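Long-range contacts in 4-phosphoerythronate dehydrogenase (Lactobacillus jensenii, PDB 4PRL), which probably catalyses the NAD-dependent oxidation of 4-phosphoerythronate, as a member of the D-isomer specific 2-hydroxyacid dehydrogenase family: residues N142-K147 / M168-L173; G150-G155 / L204-L209; G257-A262 / I291-S296. All coordinates share one frame; numbering follows the deposited sequence.

Interaction 1: N142-K147 / M168-L173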
loop_
_atom_site.group_PDB
_atom_site.type_symbol
_atom_site.label_atom_id
_atom_site.label_comp_id
_atom_site.label_asym_id
_atom_site.label_seq_id
_atom_site.Cartn_x
_atom_site.Cartn_y
_atom_site.Cartn_z
ATOM N N ASN A 142 -14.887 -3.316 -14.158
ATOM C CA ASN A 142 -14.954 -3.484 -12.718
ATOM C C ASN A 142 -13.692 -2.928 -12.029
ATOM O O ASN A 142 -12.625 -2.777 -12.639
ATOM C CB ASN A 142 -15.185 -4.964 -12.353
ATOM C CG ASN A 142 -15.959 -5.151 -11.041
ATOM O OD1 ASN A 142 -16.459 -4.197 -10.440
ATOM N ND2 ASN A 142 -16.060 -6.392 -10.599
ATOM N N GLU A 143 -13.860 -2.603 -10.757
ATOM C CA GLU A 143 -12.791 -2.119 -9.962
ATOM C C GLU A 143 -11.857 -3.271 -9.728
ATOM O O GLU A 143 -12.277 -4.390 -9.544
ATOM C CB GLU A 143 -13.315 -1.543 -8.635
ATOM C CG GLU A 143 -14.029 -0.198 -8.798
ATOM C CD GLU A 143 -15.499 -0.308 -9.174
ATOM O OE1 GLU A 143 -16.054 -1.428 -9.109
ATOM O OE2 GLU A 143 -16.104 0.732 -9.520
ATOM N N ILE A 144 -10.574 -2.974 -9.743
ATOM C CA ILE A 144 -9.542 -3.955 -9.492
ATOM C C ILE A 144 -9.686 -4.640 -8.148
ATOM O O ILE A 144 -9.436 -5.836 -8.068
ATOM C CB ILE A 144 -8.141 -3.330 -9.664
ATOM C CG1 ILE A 144 -7.660 -3.541 -11.084
ATOM C CG2 ILE A 144 -7.094 -3.976 -8.792
ATOM C CD1 ILE A 144 -7.315 -4.988 -11.419
ATOM N N TYR A 145 -10.082 -3.917 -7.101
ATOM C CA TYR A 145 -10.269 -4.538 -5.781
ATOM C C TYR A 145 -11.444 -5.530 -5.752
ATOM O O TYR A 145 -11.650 -6.153 -4.735
ATOM C CB TYR A 145 -10.438 -3.495 -4.648
ATOM C CG TYR A 145 -11.600 -2.508 -4.849
ATOM C CD1 TYR A 145 -12.912 -2.823 -4.471
ATOM C CD2 TYR A 145 -11.374 -1.276 -5.427
ATOM C CE1 TYR A 145 -13.948 -1.921 -4.674
ATOM C CE2 TYR A 145 -12.389 -0.381 -5.627
ATOM C CZ TYR A 145 -13.666 -0.696 -5.263
ATOM O OH TYR A 145 -14.624 0.255 -5.511
ATOM N N ASN A 146 -12.219 -5.678 -6.829
ATOM C CA ASN A 146 -13.193 -6.795 -6.915
ATOM C C ASN A 146 -12.723 -8.012 -7.697
ATOM O O ASN A 146 -13.446 -8.991 -7.786
ATOM C CB ASN A 146 -14.501 -6.337 -7.523
ATOM C CG ASN A 146 -15.149 -5.277 -6.711
ATOM O OD1 ASN A 146 -15.541 -4.222 -7.215
ATOM N ND2 ASN A 146 -15.222 -5.520 -5.431
ATOM N N LYS A 147 -11.511 -7.962 -8.236
ATOM C CA LYS A 147 -10.981 -9.049 -9.043
ATOM C C LYS A 147 -10.067 -9.957 -8.240
ATOM O O LYS A 147 -9.494 -9.541 -7.213
ATOM C CB LYS A 147 -10.216 -8.477 -10.225
ATOM C CG LYS A 147 -11.100 -7.647 -11.138
ATOM C CD LYS A 147 -10.772 -7.916 -12.600
ATOM C CE LYS A 147 -11.954 -7.710 -13.537
ATOM N NZ LYS A 147 -12.991 -8.765 -13.377
ATOM N N MET A 168 -3.530 -2.420 -4.619
ATOM C CA MET A 168 -4.776 -1.843 -5.154
ATOM C C MET A 168 -6.057 -2.536 -4.615
ATOM O O MET A 168 -7.170 -2.184 -5.007
ATOM C CB MET A 168 -4.771 -1.941 -6.677
ATOM C CG MET A 168 -3.701 -1.137 -7.387
ATOM S SD MET A 168 -3.962 -1.087 -9.187
ATOM C CE MET A 168 -2.914 -2.431 -9.669
ATOM N N GLY A 169 -5.900 -3.534 -3.748
ATOM C CA GLY A 169 -7.034 -4.170 -3.090
ATOM C C GLY A 169 -7.523 -5.501 -3.658
ATOM O O GLY A 169 -8.524 -6.044 -3.182
ATOM N N ALA A 170 -6.840 -6.028 -4.666
ATOM C CA ALA A 170 -7.248 -7.269 -5.303
ATOM C C ALA A 170 -6.845 -8.463 -4.440
ATOM O O ALA A 170 -5.904 -8.362 -3.660
ATOM C CB ALA A 170 -6.617 -7.376 -6.677
ATOM N N LYS A 171 -7.571 -9.577 -4.553
ATOM C CA LYS A 171 -7.132 -10.841 -3.965
ATOM C C LYS A 171 -6.090 -11.439 -4.906
ATOM O O LYS A 171 -6.358 -11.602 -6.088
ATOM C CB LYS A 171 -8.310 -11.816 -3.829
ATOM C CG LYS A 171 -7.978 -13.135 -3.137
ATOM C CD LYS A 171 -9.195 -14.032 -2.908
ATOM C CE LYS A 171 -10.201 -13.421 -1.928
ATOM N NZ LYS A 171 -11.334 -14.330 -1.565
ATOM N N VAL A 172 -4.908 -11.755 -4.414
ATOM C CA VAL A 172 -3.921 -12.364 -5.269
ATOM C C VAL A 172 -3.687 -13.804 -4.851
ATOM O O VAL A 172 -3.403 -14.064 -3.703
ATOM C CB VAL A 172 -2.617 -11.578 -5.221
ATOM C CG1 VAL A 172 -1.580 -12.201 -6.133
ATOM C CG2 VAL A 172 -2.890 -10.153 -5.656
ATOM N N LEU A 173 -3.851 -14.740 -5.782
ATOM C CA LEU A 173 -3.529 -16.141 -5.532
ATOM C C LEU A 173 -2.325 -16.483 -6.382
ATOM O O LEU A 173 -2.169 -15.940 -7.469
ATOM C CB LEU A 173 -4.698 -17.062 -5.906
ATOM C CG LEU A 173 -6.080 -16.854 -5.247
ATOM C CD1 LEU A 173 -7.062 -17.914 -5.735
ATOM C CD2 LEU A 173 -5.995 -16.850 -3.722
#

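Interaction 2: G150-G155 / L204-L209. With NAD (nicotinamide-adenine-dinucleotide), chain C.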
loop_
_atom_site.group_PDB
_atom_site.type_symbol
_atom_site.label_atom_id
_atom_site.label_comp_id
_atom_site.label_asym_id
_atom_site.label_seq_id
_atom_site.Cartn_x
_atom_site.Cartn_y
_atom_site.Cartn_z
ATOM N N GLY A 150 -4.422 -14.392 -10.387
ATOM C CA GLY A 150 -3.820 -15.711 -10.272
ATOM C C GLY A 150 -2.480 -15.685 -10.950
ATOM O O GLY A 150 -2.372 -15.302 -12.117
ATOM N N LEU A 151 -1.457 -16.064 -10.209
ATOM C CA LEU A 151 -0.109 -16.062 -10.727
ATOM C C LEU A 151 0.370 -17.495 -10.834
ATOM O O LEU A 151 0.283 -18.238 -9.881
ATOM C CB LEU A 151 0.839 -15.256 -9.811
ATOM C CG LEU A 151 0.403 -13.851 -9.392
ATOM C CD1 LEU A 151 1.442 -13.237 -8.468
ATOM C CD2 LEU A 151 0.177 -12.965 -10.601
ATOM N N ILE A 152 0.857 -17.881 -12.003
ATOM C CA ILE A 152 1.508 -19.165 -12.183
ATOM C C ILE A 152 3.001 -18.929 -12.117
ATOM O O ILE A 152 3.604 -18.369 -13.039
ATOM C CB ILE A 152 1.146 -19.770 -13.536
ATOM C CG1 ILE A 152 -0.379 -19.873 -13.666
ATOM C CG2 ILE A 152 1.825 -21.114 -13.707
ATOM C CD1 ILE A 152 -1.022 -20.566 -12.492
ATOM N N GLY A 153 3.573 -19.279 -10.981
ATOM C CA GLY A 153 4.947 -18.970 -10.677
ATOM C C GLY A 153 4.955 -17.628 -9.991
ATOM O O GLY A 153 4.091 -16.809 -10.231
ATOM N N VAL A 154 5.948 -17.378 -9.160
ATOM C CA VAL A 154 6.079 -16.077 -8.548
ATOM C C VAL A 154 7.395 -15.460 -8.955
ATOM O O VAL A 154 7.480 -14.788 -9.964
ATOM C CB VAL A 154 5.996 -16.177 -7.027
ATOM C CG1 VAL A 154 6.054 -14.808 -6.401
ATOM C CG2 VAL A 154 4.723 -16.883 -6.626
ATOM N N GLY A 155 8.428 -15.712 -8.176
ATOM C CA GLY A 155 9.739 -15.210 -8.500
ATOM C C GLY A 155 9.842 -13.754 -8.155
ATOM O O GLY A 155 8.985 -13.226 -7.481
ATOM N N LEU A 204 1.521 -15.132 -15.933
ATOM C CA LEU A 204 2.522 -16.201 -15.948
ATOM C C LEU A 204 3.904 -15.699 -15.585
ATOM O O LEU A 204 4.360 -14.693 -16.125
ATOM C CB LEU A 204 2.623 -16.764 -17.341
ATOM C CG LEU A 204 1.334 -17.181 -18.031
ATOM C CD1 LEU A 204 1.693 -17.772 -19.385
ATOM C CD2 LEU A 204 0.556 -18.196 -17.218
ATOM N N HIS A 205 4.580 -16.422 -14.698
ATOM C CA HIS A 205 5.901 -16.025 -14.221
ATOM C C HIS A 205 6.788 -17.261 -13.931
ATOM O O HIS A 205 7.578 -17.319 -12.959
ATOM C CB HIS A 205 5.740 -15.088 -13.015
ATOM C CG HIS A 205 4.972 -13.849 -13.348
ATOM N ND1 HIS A 205 5.528 -12.801 -14.042
ATOM C CD2 HIS A 205 3.668 -13.534 -13.175
ATOM C CE1 HIS A 205 4.608 -11.878 -14.255
ATOM N NE2 HIS A 205 3.472 -12.298 -13.736
ATOM N N THR A 206 6.659 -18.206 -14.863
ATOM C CA THR A 206 7.211 -19.540 -14.783
ATOM C C THR A 206 8.325 -19.630 -15.798
ATOM O O THR A 206 8.150 -19.230 -16.956
ATOM C CB THR A 206 6.119 -20.571 -15.123
ATOM O OG1 THR A 206 5.410 -20.911 -13.926
ATOM C CG2 THR A 206 6.689 -21.830 -15.745
ATOM N N PRO A 207 9.480 -20.168 -15.386
ATOM C CA PRO A 207 10.555 -20.248 -16.347
ATOM C C PRO A 207 10.185 -21.268 -17.410
ATOM O O PRO A 207 9.419 -22.191 -17.138
ATOM C CB PRO A 207 11.729 -20.714 -15.499
ATOM C CG PRO A 207 11.101 -21.551 -14.447
ATOM C CD PRO A 207 9.797 -20.885 -14.140
ATOM N N LEU A 208 10.689 -21.068 -18.619
ATOM C CA LEU A 208 10.486 -22.010 -19.707
ATOM C C LEU A 208 11.462 -23.138 -19.495
ATOM O O LEU A 208 12.666 -22.957 -19.606
ATOM C CB LEU A 208 10.752 -21.344 -21.042
ATOM C CG LEU A 208 10.745 -22.242 -22.267
ATOM C CD1 LEU A 208 9.381 -22.874 -22.454
ATOM C CD2 LEU A 208 11.115 -21.419 -23.490
ATOM N N LEU A 209 10.922 -24.286 -19.127
ATOM C CA LEU A 209 11.668 -25.529 -19.016
ATOM C C LEU A 209 11.107 -26.494 -20.057
ATOM O O LEU A 209 10.175 -26.152 -20.770
ATOM C CB LEU A 209 11.484 -26.103 -17.609
ATOM C CG LEU A 209 12.306 -25.561 -16.426
ATOM C CD1 LEU A 209 13.189 -24.357 -16.747
ATOM C CD2 LEU A 209 11.352 -25.257 -15.282
HETATM P PA NAD C . 12.404 -16.527 -11.589
HETATM O O1A NAD C . 13.359 -17.374 -12.379
HETATM O O2A NAD C . 12.932 -15.514 -10.618
HETATM O O5B NAD C . 11.371 -17.487 -10.829
HETATM C C5B NAD C . 10.215 -17.985 -11.508
HETATM C C4B NAD C . 9.306 -18.765 -10.567
HETATM O O4B NAD C . 8.572 -19.751 -11.288
HETATM C C3B NAD C . 10.122 -19.510 -9.541
HETATM O O3B NAD C . 9.859 -18.997 -8.250
HETATM C C2B NAD C . 9.627 -20.923 -9.570
HETATM O O2B NAD C . 9.269 -21.255 -8.241
HETATM C C1B NAD C . 8.393 -20.884 -10.448
HETATM N N9A NAD C . 8.205 -22.198 -11.127
HETATM C C8A NAD C . 9.176 -23.087 -11.380
HETATM N N7A NAD C . 8.688 -24.200 -11.968
HETATM C C5A NAD C . 7.371 -24.046 -12.087
HETATM C C6A NAD C . 6.260 -24.846 -12.621
HETATM N N6A NAD C . 6.463 -26.067 -13.154
HETATM N N1A NAD C . 5.027 -24.329 -12.566
HETATM C C2A NAD C . 4.805 -23.126 -12.040
HETATM N N3A NAD C . 5.767 -22.353 -11.536
HETATM C C4A NAD C . 7.053 -22.739 -11.528
HETATM O O3 NAD C . 11.426 -15.833 -12.656
HETATM P PN NAD C . 10.656 -14.460 -12.346
HETATM O O1N NAD C . 9.325 -14.755 -11.715
HETATM O O2N NAD C . 11.652 -13.538 -11.693
HETATM O O5D NAD C . 10.368 -13.970 -13.840
HETATM C C5D NAD C . 9.065 -14.069 -14.406
HETATM C C4D NAD C . 9.185 -14.332 -15.900
HETATM O O4D NAD C . 9.472 -13.130 -16.621
HETATM C C3D NAD C . 10.325 -15.297 -16.195
HETATM O O3D NAD C . 9.857 -16.395 -16.969
HETATM C C2D NAD C . 11.276 -14.517 -17.057
HETATM O O2D NAD C . 11.838 -15.364 -18.053
HETATM C C1D NAD C . 10.358 -13.485 -17.684
HETATM N N1N NAD C . 11.039 -12.355 -18.329
HETATM C C2N NAD C . 10.317 -11.565 -19.114
HETATM C C3N NAD C . 10.884 -10.489 -19.775
HETATM C C7N NAD C . 10.056 -9.600 -20.645
HETATM O O7N NAD C . 10.464 -8.488 -20.890
HETATM N N7N NAD C . 8.909 -10.047 -21.127
HETATM C C4N NAD C . 12.229 -10.223 -19.623
HETATM C C5N NAD C . 12.962 -11.059 -18.808
HETATM C C6N NAD C . 12.342 -12.123 -18.179
#

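Interaction 3: G257-A262 / I291-S296. With NAD (nicotinamide-adenine-dinucleotide), chain C.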
loop_
_atom_site.group_PDB
_atom_site.type_symbol
_atom_site.label_atom_id
_atom_site.label_comp_id
_atom_site.label_asym_id
_atom_site.label_seq_id
_atom_site.Cartn_x
_atom_site.Cartn_y
_atom_site.Cartn_z
ATOM N N GLY A 257 -2.879 -10.055 -22.917
ATOM C CA GLY A 257 -1.766 -9.132 -23.103
ATOM C C GLY A 257 -0.465 -9.926 -23.082
ATOM O O GLY A 257 -0.082 -10.498 -22.047
ATOM N N LEU A 258 0.210 -9.952 -24.232
ATOM C CA LEU A 258 1.374 -10.797 -24.440
ATOM C C LEU A 258 2.535 -9.925 -24.840
ATOM O O LEU A 258 2.462 -9.221 -25.823
ATOM C CB LEU A 258 1.112 -11.813 -25.562
ATOM C CG LEU A 258 -0.292 -12.441 -25.651
ATOM C CD1 LEU A 258 -0.560 -12.973 -27.047
ATOM C CD2 LEU A 258 -0.495 -13.548 -24.627
ATOM N N ASP A 259 3.613 -9.981 -24.076
ATOM C CA ASP A 259 4.841 -9.287 -24.413
ATOM C C ASP A 259 5.759 -10.236 -25.132
ATOM O O ASP A 259 6.837 -9.846 -25.539
ATOM C CB ASP A 259 5.517 -8.829 -23.130
ATOM C CG ASP A 259 6.648 -7.865 -23.367
ATOM O OD1 ASP A 259 6.456 -6.863 -24.114
ATOM O OD2 ASP A 259 7.732 -8.102 -22.776
ATOM N N THR A 260 5.320 -11.482 -25.290
ATOM C CA THR A 260 6.180 -12.570 -25.736
ATOM C C THR A 260 5.328 -13.652 -26.314
ATOM O O THR A 260 4.243 -13.890 -25.838
ATOM C CB THR A 260 6.951 -13.206 -24.575
ATOM O OG1 THR A 260 7.808 -14.237 -25.081
ATOM C CG2 THR A 260 5.967 -13.796 -23.538
ATOM N N LEU A 261 5.846 -14.346 -27.309
ATOM C CA LEU A 261 4.993 -15.146 -28.180
ATOM C C LEU A 261 5.808 -16.261 -28.748
ATOM O O LEU A 261 6.931 -16.039 -29.166
ATOM C CB LEU A 261 4.511 -14.256 -29.311
ATOM C CG LEU A 261 3.134 -14.392 -29.941
ATOM C CD1 LEU A 261 2.023 -14.657 -28.931
ATOM C CD2 LEU A 261 2.876 -13.088 -30.702
ATOM N N ALA A 262 5.272 -17.464 -28.762
ATOM C CA ALA A 262 5.994 -18.556 -29.401
ATOM C C ALA A 262 6.476 -18.138 -30.811
ATOM O O ALA A 262 5.767 -17.439 -31.536
ATOM C CB ALA A 262 5.123 -19.807 -29.469
ATOM N N ILE A 291 -3.357 -7.226 -26.627
ATOM C CA ILE A 291 -2.178 -6.376 -26.677
ATOM C C ILE A 291 -0.948 -7.224 -26.999
ATOM O O ILE A 291 -0.653 -8.201 -26.312
ATOM C CB ILE A 291 -1.939 -5.708 -25.318
ATOM C CG1 ILE A 291 -2.947 -4.591 -25.078
ATOM C CG2 ILE A 291 -0.527 -5.144 -25.238
ATOM C CD1 ILE A 291 -2.786 -3.904 -23.733
ATOM N N VAL A 292 -0.194 -6.851 -28.018
ATOM C CA VAL A 292 1.103 -7.450 -28.167
ATOM C C VAL A 292 2.105 -6.350 -28.151
ATOM O O VAL A 292 1.974 -5.414 -28.908
ATOM C CB VAL A 292 1.284 -8.250 -29.473
ATOM C CG1 VAL A 292 2.578 -9.046 -29.407
ATOM C CG2 VAL A 292 0.094 -9.179 -29.730
ATOM N N THR A 293 3.080 -6.475 -27.256
ATOM C CA THR A 293 4.274 -5.663 -27.223
ATOM C C THR A 293 5.471 -6.564 -27.585
ATOM O O THR A 293 5.448 -7.782 -27.338
ATOM C CB THR A 293 4.477 -5.056 -25.819
ATOM O OG1 THR A 293 4.226 -6.046 -24.805
ATOM C CG2 THR A 293 3.535 -3.888 -25.598
ATOM N N PRO A 294 6.532 -5.982 -28.159
ATOM C CA PRO A 294 7.618 -6.799 -28.667
ATOM C C PRO A 294 8.641 -7.103 -27.613
ATOM O O PRO A 294 9.743 -6.557 -27.650
ATOM C CB PRO A 294 8.229 -5.916 -29.758
ATOM C CG PRO A 294 7.838 -4.518 -29.405
ATOM C CD PRO A 294 6.807 -4.553 -28.324
ATOM N N HIS A 295 8.283 -7.977 -26.679
ATOM C CA HIS A 295 9.170 -8.334 -25.567
ATOM C C HIS A 295 9.847 -7.095 -24.954
ATOM O O HIS A 295 11.051 -7.098 -24.672
ATOM C CB HIS A 295 10.202 -9.384 -26.015
ATOM C CG HIS A 295 10.409 -10.491 -25.025
ATOM N ND1 HIS A 295 11.156 -10.339 -23.875
ATOM C CD2 HIS A 295 9.965 -11.770 -25.013
ATOM C CE1 HIS A 295 11.166 -11.477 -23.200
ATOM N NE2 HIS A 295 10.446 -12.359 -23.867
ATOM N N SER A 296 9.072 -6.038 -24.739
ATOM C CA SER A 296 9.621 -4.802 -24.181
ATOM C C SER A 296 9.264 -4.542 -22.709
ATOM O O SER A 296 9.452 -3.436 -22.230
ATOM C CB SER A 296 9.167 -3.617 -25.039
ATOM O OG SER A 296 7.761 -3.537 -25.103
HETATM P PA NAD C . 12.404 -16.527 -11.589
HETATM O O1A NAD C . 13.359 -17.374 -12.379
HETATM O O2A NAD C . 12.932 -15.514 -10.618
HETATM O O5B NAD C . 11.371 -17.487 -10.829
HETATM C C5B NAD C . 10.215 -17.985 -11.508
HETATM C C4B NAD C . 9.306 -18.765 -10.567
HETATM O O4B NAD C . 8.572 -19.751 -11.288
HETATM C C3B NAD C . 10.122 -19.510 -9.541
HETATM O O3B NAD C . 9.859 -18.997 -8.250
HETATM C C2B NAD C . 9.627 -20.923 -9.570
HETATM O O2B NAD C . 9.269 -21.255 -8.241
HETATM C C1B NAD C . 8.393 -20.884 -10.448
HETATM N N9A NAD C . 8.205 -22.198 -11.127
HETATM C C8A NAD C . 9.176 -23.087 -11.380
HETATM N N7A NAD C . 8.688 -24.200 -11.968
HETATM C C5A NAD C . 7.371 -24.046 -12.087
HETATM C C6A NAD C . 6.260 -24.846 -12.621
HETATM N N6A NAD C . 6.463 -26.067 -13.154
HETATM N N1A NAD C . 5.027 -24.329 -12.566
HETATM C C2A NAD C . 4.805 -23.126 -12.040
HETATM N N3A NAD C . 5.767 -22.353 -11.536
HETATM C C4A NAD C . 7.053 -22.739 -11.528
HETATM O O3 NAD C . 11.426 -15.833 -12.656
HETATM P PN NAD C . 10.656 -14.460 -12.346
HETATM O O1N NAD C . 9.325 -14.755 -11.715
HETATM O O2N NAD C . 11.652 -13.538 -11.693
HETATM O O5D NAD C . 10.368 -13.970 -13.840
HETATM C C5D NAD C . 9.065 -14.069 -14.406
HETATM C C4D NAD C . 9.185 -14.332 -15.900
HETATM O O4D NAD C . 9.472 -13.130 -16.621
HETATM C C3D NAD C . 10.325 -15.297 -16.195
HETATM O O3D NAD C . 9.857 -16.395 -16.969
HETATM C C2D NAD C . 11.276 -14.517 -17.057
HETATM O O2D NAD C . 11.838 -15.364 -18.053
HETATM C C1D NAD C . 10.358 -13.485 -17.684
HETATM N N1N NAD C . 11.039 -12.355 -18.329
HETATM C C2N NAD C . 10.317 -11.565 -19.114
HETATM C C3N NAD C . 10.884 -10.489 -19.775
HETATM C C7N NAD C . 10.056 -9.600 -20.645
HETATM O O7N NAD C . 10.464 -8.488 -20.890
HETATM N N7N NAD C . 8.909 -10.047 -21.127
HETATM C C4N NAD C . 12.229 -10.223 -19.623
HETATM C C5N NAD C . 12.962 -11.059 -18.808
HETATM C C6N NAD C . 12.342 -12.123 -18.179
#

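Interaction 1: N142-K147 / M168-L173
The first torsion of Ile-144 puts CG2 roughly anti to the backbone N (chi1 -93°) and beside the carbonyl carbon, and this methyl turns to Met-168 and Ala-170. In Tyr-145, CG sits between the backbone N and the carbonyl carbon (chi1 57°), which carries the ring away from 168-173 and leaves CB at the contact. The contact belongs to the Rossmann-type NAD-binding domain. The short 3-10 turn 144-146 leads into strand 148-152. It packs where helix 155-167 of the first beta-alpha-beta crossover gives way to strand 171-175.

Ile-144 CG2 touches Met-168 CB at 3.7 Å and Ala-170 CB at 4.0 Å. The Ile-144 and Met-168 side chains are set obliquely, and both also rest on Met-115 of helix 103-118. Gly-169 ends the helix in a Schellman motif with positive phi (100°). A side chain on Gly-169 would run into Tyr-145 CB. With none there, Tyr-145 CA comes within 3.5 Å of Gly-169 O in a CA-H...O contact. Met-168 O lies at the edge of the Tyr-145 ring, near its plane, while Glu-143 CB sits over one face.

The second subunit closes in here. Its Arg-104 packs on Tyr-145 and makes a weak hydrogen bond to Met-168 O. Its Ser-102, Thr-300 and Thr-302 hold the carboxylate of Glu-143.

Ala-170 CB is 3.6 Å from Lys-147 O. Lys-147 O also accepts a hydrogen bond from Lys-171 N at 3.3 Å, with the donor in the carbonyl plane.

Interaction 2: G150-G155 / L204-L209
Ile-152 and Leu-204 pair as neighbours in the parallel sheet, and the polar contacts gather just past them. Ile-152 O accepts two hydrogen bonds. His-205 N gives the firm one, 2.7 Å from Ile-152 O with an N-H...O angle of 154°. Thr-206 OG1 gives a weak one, 3.2 Å from Ile-152 O.

The apolar contacts lie on the sheet face that carries Ile-152 and Leu-204. These side chains run alongside each other, with Ile-152 CG1 4.0 Å from Leu-204 CD2. Past the strand end, His-205 CB comes within 3.5 Å of Val-154 O. The His-205 ring packs on Ile-157 and Val-161 of helix 155-167. The far nitrogen of this ring, NE2, is hydrogen-bonded to Ser-203.

The cofactor contacts come from both segments. Thr-206 OG1 lies 2.8 Å from N3A of the NAD adenine. Pro-207 CD meets O4B of the adenine ribose at 3.3 Å. C5D of the other ribose lies in plane at the edge of the His-205 ring. Gly-155 CA approaches phosphate oxygen O1N at 3.3 Å.

A side chain on Gly-153 would strike His-205 O and Thr-206 OG1. Gly-153 and Gly-155 fit the glycine-rich GxGxxG turn that joins strand to helix at the dinucleotide site of a Rossmann fold.

Interaction 3: G257-A262 / I291-S296
The last beta-alpha-beta unit of the Rossmann sheet brings Asp-259 against Thr-293 and Ser-296, beside the nicotinamide end of NAD. Strands 255-258 and 290-292 run parallel here. Leu-258 N bonds to Ile-291 O at 2.9 Å, and Thr-293 N returns a bond to Leu-258 O at 3.2 Å. Leu-258 and Val-292 share one face of the sheet.

Beyond the strands, Asp-259 has CG anti to its backbone N (chi1 -168°), which brings the carboxylate up to Thr-293 and Ser-296. Asp-259 OD1 accepts Ser-296 N at 2.8 Å, on its syn side and 18° out of the carboxylate plane. Thr-293 OG1 also donates to OD1, though the modelled length is doubtfully short. OD2 accepts the backbone N of Ala-297 and the NAD carboxamide. Replacing Asp-259 with an alanine would probably leave the carboxamide without this acceptor and Ser-296 N without its carboxylate partner.

Thr-260 and His-295 lie side by side, with Thr-260 OG1 at the ring edge, 3.3 Å from His-295 CD2. This hydroxyl is hydrogen-bonded to Glu-264. NAD N7N sits over one face of the His-295 ring, offset toward the rim, and bonds to Asp-259 OD2 at 2.8 Å.

All three interactions belong to the NAD-binding domain and reach its seven-stranded parallel sheet. Interactions 1 and 2 have centres 20 Å apart and alternate along the chain. They touch where strands 171-175 and 148-152 lie next to each other. Interaction 3 comes later in the chain and joins strands 255-258 and 290-292 at the far side of the sheet. Its centre is 16 Å from that of interaction 2 and 24 Å from that of interaction 1. Interactions 2 and 3 both touch NAD, one along its adenosine, a phosphate and the nicotinamide ribose, the other at its nicotinamide. Interactions 1 and 3 both meet the second subunit. Loops at the ends of strands of one sheet thus reach the cofactor, and parts of the same domain meet the second subunit.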